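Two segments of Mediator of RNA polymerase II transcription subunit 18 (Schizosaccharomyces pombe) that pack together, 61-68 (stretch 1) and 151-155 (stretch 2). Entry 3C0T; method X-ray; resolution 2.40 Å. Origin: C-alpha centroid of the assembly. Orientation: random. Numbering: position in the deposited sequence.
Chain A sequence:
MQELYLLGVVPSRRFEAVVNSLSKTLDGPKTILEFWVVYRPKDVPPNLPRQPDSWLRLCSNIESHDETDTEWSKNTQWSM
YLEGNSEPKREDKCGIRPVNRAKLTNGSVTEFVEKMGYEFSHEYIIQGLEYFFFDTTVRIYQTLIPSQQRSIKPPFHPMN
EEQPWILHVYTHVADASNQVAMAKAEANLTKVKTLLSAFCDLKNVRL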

ATOM      1  N   ASN A  61       6.050  10.903  -1.523  1.00 51.67           N
ATOM      2  CA  ASN A  61       5.693  10.819  -2.930  1.00 55.61           C
ATOM      3  C   ASN A  61       6.931  11.226  -3.730  1.00 56.70           C
ATOM      4  O   ASN A  61       7.257  12.407  -3.827  1.00 57.42           O
ATOM      5  N   ILE A  62       7.637  10.251  -4.289  1.00 60.17           N
ATOM      6  CA  ILE A  62       8.838  10.568  -5.051  1.00 64.03           C
ATOM      7  C   ILE A  62       8.535  10.920  -6.492  1.00 66.87           C
ATOM      8  O   ILE A  62       9.429  11.261  -7.260  1.00 66.64           O
ATOM      9  N   GLU A  63       7.259  10.849  -6.849  1.00 73.11           N
ATOM     10  CA  GLU A  63       6.820  11.192  -8.195  1.00 79.69           C
ATOM     11  C   GLU A  63       7.116  12.675  -8.418  1.00 83.65           C
ATOM     12  O   GLU A  63       7.222  13.136  -9.556  1.00 85.22           O
ATOM     13  N   SER A  64       7.266  13.406  -7.313  1.00 88.02           N
ATOM     14  CA  SER A  64       7.557  14.839  -7.340  1.00 91.53           C
ATOM     15  C   SER A  64       8.962  15.132  -6.806  1.00 93.48           C
ATOM     16  O   SER A  64       9.128  15.908  -5.857  1.00 93.49           O
ATOM     17  N   HIS A  65       9.967  14.508  -7.419  1.00 95.09           N
ATOM     18  CA  HIS A  65      11.362  14.693  -7.016  1.00 96.17           C
ATOM     19  C   HIS A  65      12.334  14.535  -8.175  1.00 96.76           C
ATOM     20  O   HIS A  65      12.025  13.890  -9.181  1.00 96.34           O
ATOM     21  N   ASP A  66      13.514  15.127  -8.015  1.00 97.20           N
ATOM     22  CA  ASP A  66      14.569  15.028  -9.014  1.00 97.63           C
ATOM     23  C   ASP A  66      15.383  13.822  -8.580  1.00 97.39           C
ATOM     24  O   ASP A  66      15.943  13.818  -7.482  1.00 96.99           O
ATOM     25  N   GLU A  67      15.443  12.798  -9.423  1.00 97.07           N
ATOM     26  CA  GLU A  67      16.207  11.607  -9.078  1.00 96.90           C
ATOM     27  C   GLU A  67      17.660  12.016  -8.879  1.00 97.00           C
ATOM     28  O   GLU A  67      18.460  11.274  -8.309  1.00 97.57           O
ATOM     29  N   THR A  68      17.984  13.216  -9.355  1.00 97.24           N
ATOM     30  CA  THR A  68      19.327  13.775  -9.252  1.00 96.84           C
ATOM     31  C   THR A  68      19.545  14.442  -7.891  1.00 96.77           C
ATOM     32  O   THR A  68      20.685  14.607  -7.451  1.00 96.57           O
ATOM     33  N   SER A 151      17.685   5.522  -1.703  1.00 56.30           N
ATOM     34  CA  SER A 151      17.969   6.120  -3.003  1.00 56.08           C
ATOM     35  C   SER A 151      16.751   6.089  -3.925  1.00 56.99           C
ATOM     36  O   SER A 151      16.049   5.085  -4.016  1.00 56.98           O
ATOM     37  N   ILE A 152      16.501   7.201  -4.608  1.00 58.66           N
ATOM     38  CA  ILE A 152      15.384   7.290  -5.536  1.00 58.53           C
ATOM     39  C   ILE A 152      15.911   7.248  -6.968  1.00 60.79           C
ATOM     40  O   ILE A 152      15.166   7.477  -7.923  1.00 62.37           O
ATOM     41  N   LYS A 153      17.201   6.959  -7.116  1.00 61.37           N
ATOM     42  CA  LYS A 153      17.797   6.879  -8.442  1.00 63.71           C
ATOM     43  C   LYS A 153      17.595   5.481  -9.017  1.00 62.80           C
ATOM     44  O   LYS A 153      17.989   4.481  -8.405  1.00 61.95           O
ATOM     45  N   PRO A 154      16.949   5.389 -10.189  1.00 61.86           N
ATOM     46  CA  PRO A 154      16.730   4.078 -10.800  1.00 60.93           C
ATOM     47  C   PRO A 154      18.065   3.350 -10.986  1.00 59.74           C
ATOM     48  O   PRO A 154      19.135   3.973 -10.981  1.00 60.73           O
ATOM     49  N   PRO A 155      18.017   2.026 -11.177  1.00 55.99           N
ATOM     50  CA  PRO A 155      16.789   1.225 -11.222  1.00 54.95           C
ATOM     51  C   PRO A 155      16.234   0.784  -9.867  1.00 54.75           C
ATOM     52  O   PRO A 155      16.922   0.850  -8.846  1.00 55.12           O
TER

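Two segments distant in sequence can pack side by side without a hydrogen bond between them, and this pair from Mediator subunit 18 is a compact example. Neither stretch forms a regular helix across the contact, no hydrogen bond crosses it, and the two sides together bury a modest 291 Å². Ile 152 and Glu 67 account for most of it, in nearly equal parts. The CA-to-CB bond of Ile 152 points toward stretch 1, and its p, t rotamer places CD1 against His 65 and Asp 66.

Stretch 1 begins out of reach. Asn 61, with chi1 in t, makes no contact with stretch 2, but its backbone serves the local fold: Ser 64 OG, on a p rotamer, donates a hydrogen bond to Asn 61 O at 3.2 Å. Ile 62, between them, is buried and points toward stretch 2. Like Ile 152 it adopts p, t, and the two residues meet through their branch methyls, Ile 62 CG2 lying 3.5 Å from Ile 152 CG2. This is the apolar heart of the contact, two methyl groups at close van der Waals distance. Glu 63 and Ser 64 then swing clear of the partner, and Glu 63 has its side chain engaged elsewhere in the structure.

His 65 returns to the interface. Its CB, rather than its ring, makes the nearest approach, 4.0 Å from Ile 152 CD1, with chi1 at -85° (m). Asp 66 follows, its CA-to-CB bond pointing away (chi1 m) and its side chain well clear of stretch 2; its backbone does the touching, Asp 66 O sitting 3.6 Å from Ile 152 CD1. The same terminal methyl thus meets consecutive residues of stretch 1.

Glu 67 covers the flank. Glu 67 CA is 5.0 Å from Lys 153 CA, the nearest such pair. Although its CB leaves sideways, the p, t side chain extends along stretch 2 until Glu 67 OE2 comes within 3.0 Å of Pro 154 CD. Glu 67 CB also rests 3.9 Å from Ile 152 O, while Glu 67 O lies 2.9 Å from Lys 153 CG. These are contacts of oxygen with carbon, and the carboxylate forms no salt bridge with the lysine. The Lys 153 side chain (m, t, m, m) leads its end away from stretch 1, and Lys 153 NZ makes a weak bond to Ser 151 OG at 3.3 Å; the backbone Lys 153 N also donates to Ser 151 OG, at 3.2 Å. Thr 68, pointing away, closes the stretch beyond the contact.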

ATOM      1  CB  ASN A  61       4.521  11.758  -3.229  1.00 56.16           C
ATOM      2  CG  ASN A  61       4.103  11.726  -4.687  1.00 61.17           C
ATOM      3  OD1 ASN A  61       3.118  12.357  -5.076  1.00 64.74           O
ATOM      4  ND2 ASN A  61       4.849  10.991  -5.503  1.00 61.99           N
ATOM      5  CB  ILE A  62       9.875   9.424  -4.991  1.00 62.08           C
ATOM      6  CG1 ILE A  62       9.220   8.084  -5.308  1.00 61.24           C
ATOM      7  CG2 ILE A  62      10.511   9.396  -3.611  1.00 63.37           C
ATOM      8  CD1 ILE A  62      10.180   6.912  -5.234  1.00 57.97           C
ATOM      9  CB  GLU A  63       5.318  10.911  -8.328  1.00 81.01           C
ATOM     10  CG  GLU A  63       4.631  11.514  -9.541  1.00 84.58           C
ATOM     11  CD  GLU A  63       5.212  11.038 -10.856  1.00 86.40           C
ATOM     12  OE1 GLU A  63       4.589  11.313 -11.903  1.00 87.92           O
ATOM     13  OE2 GLU A  63       6.287  10.401 -10.849  1.00 88.71           O
ATOM     14  CB  SER A  64       6.528  15.602  -6.495  1.00 92.50           C
ATOM     15  OG  SER A  64       6.648  15.274  -5.120  1.00 93.24           O
ATOM     16  CB  HIS A  65      11.754  13.678  -5.938  1.00 96.92           C
ATOM     17  CG  HIS A  65      11.414  14.103  -4.548  1.00 97.77           C
ATOM     18  ND1 HIS A  65      11.938  15.239  -3.971  1.00 98.13           N
ATOM     19  CD2 HIS A  65      10.608  13.541  -3.616  1.00 97.76           C
ATOM     20  CE1 HIS A  65      11.467  15.360  -2.742  1.00 98.89           C
ATOM     21  NE2 HIS A  65      10.658  14.343  -2.502  1.00 97.99           N
ATOM     22  CB  ASP A  66      15.477  16.261  -8.991  1.00 98.75           C
ATOM     23  CG  ASP A  66      14.720  17.556  -9.208  1.00100.00           C
ATOM     24  OD1 ASP A  66      15.380  18.621  -9.259  1.00100.00           O
ATOM     25  OD2 ASP A  66      13.472  17.513  -9.323  1.00100.00           O
ATOM     26  CB  GLU A  67      16.102  10.568 -10.190  1.00 97.02           C
ATOM     27  CG  GLU A  67      16.914  10.891 -11.421  1.00 97.22           C
ATOM     28  CD  GLU A  67      16.759   9.839 -12.494  1.00 98.04           C
ATOM     29  OE1 GLU A  67      17.568   9.841 -13.445  1.00 98.06           O
ATOM     30  OE2 GLU A  67      15.821   9.016 -12.383  1.00 98.29           O
ATOM     31  CB  THR A  68      19.575  14.817 -10.372  1.00 96.97           C
ATOM     32  OG1 THR A  68      18.547  15.816 -10.337  1.00 96.52           O
ATOM     33  CG2 THR A  68      19.568  14.144 -11.739  1.00 96.63           C
ATOM     34  CB  SER A 151      19.136   5.388  -3.675  1.00 55.18           C
ATOM     35  OG  SER A 151      19.359   5.878  -4.988  1.00 56.87           O
ATOM     36  CB  ILE A 152      14.590   8.589  -5.337  1.00 56.91           C
ATOM     37  CG1 ILE A 152      15.516   9.797  -5.498  1.00 56.35           C
ATOM     38  CG2 ILE A 152      13.933   8.586  -3.971  1.00 55.86           C
ATOM     39  CD1 ILE A 152      14.809  11.132  -5.394  1.00 54.05           C
ATOM     40  CB  LYS A 153      19.302   7.197  -8.395  1.00 65.04           C
ATOM     41  CG  LYS A 153      19.632   8.604  -7.908  1.00 69.76           C
ATOM     42  CD  LYS A 153      21.093   8.980  -8.157  1.00 72.99           C
ATOM     43  CE  LYS A 153      22.060   7.980  -7.529  1.00 74.96           C
ATOM     44  NZ  LYS A 153      21.855   7.833  -6.057  1.00 77.27           N
ATOM     45  CB  PRO A 154      16.047   4.429 -12.118  1.00 62.00           C
ATOM     46  CG  PRO A 154      15.192   5.604 -11.721  1.00 63.37           C
ATOM     47  CD  PRO A 154      16.167   6.429 -10.886  1.00 63.11           C
ATOM     48  CB  PRO A 155      17.214   0.027 -12.052  1.00 53.51           C
ATOM     49  CG  PRO A 155      18.619  -0.211 -11.518  1.00 53.84           C
ATOM     50  CD  PRO A 155      19.200   1.196 -11.470  1.00 52.19           C
TER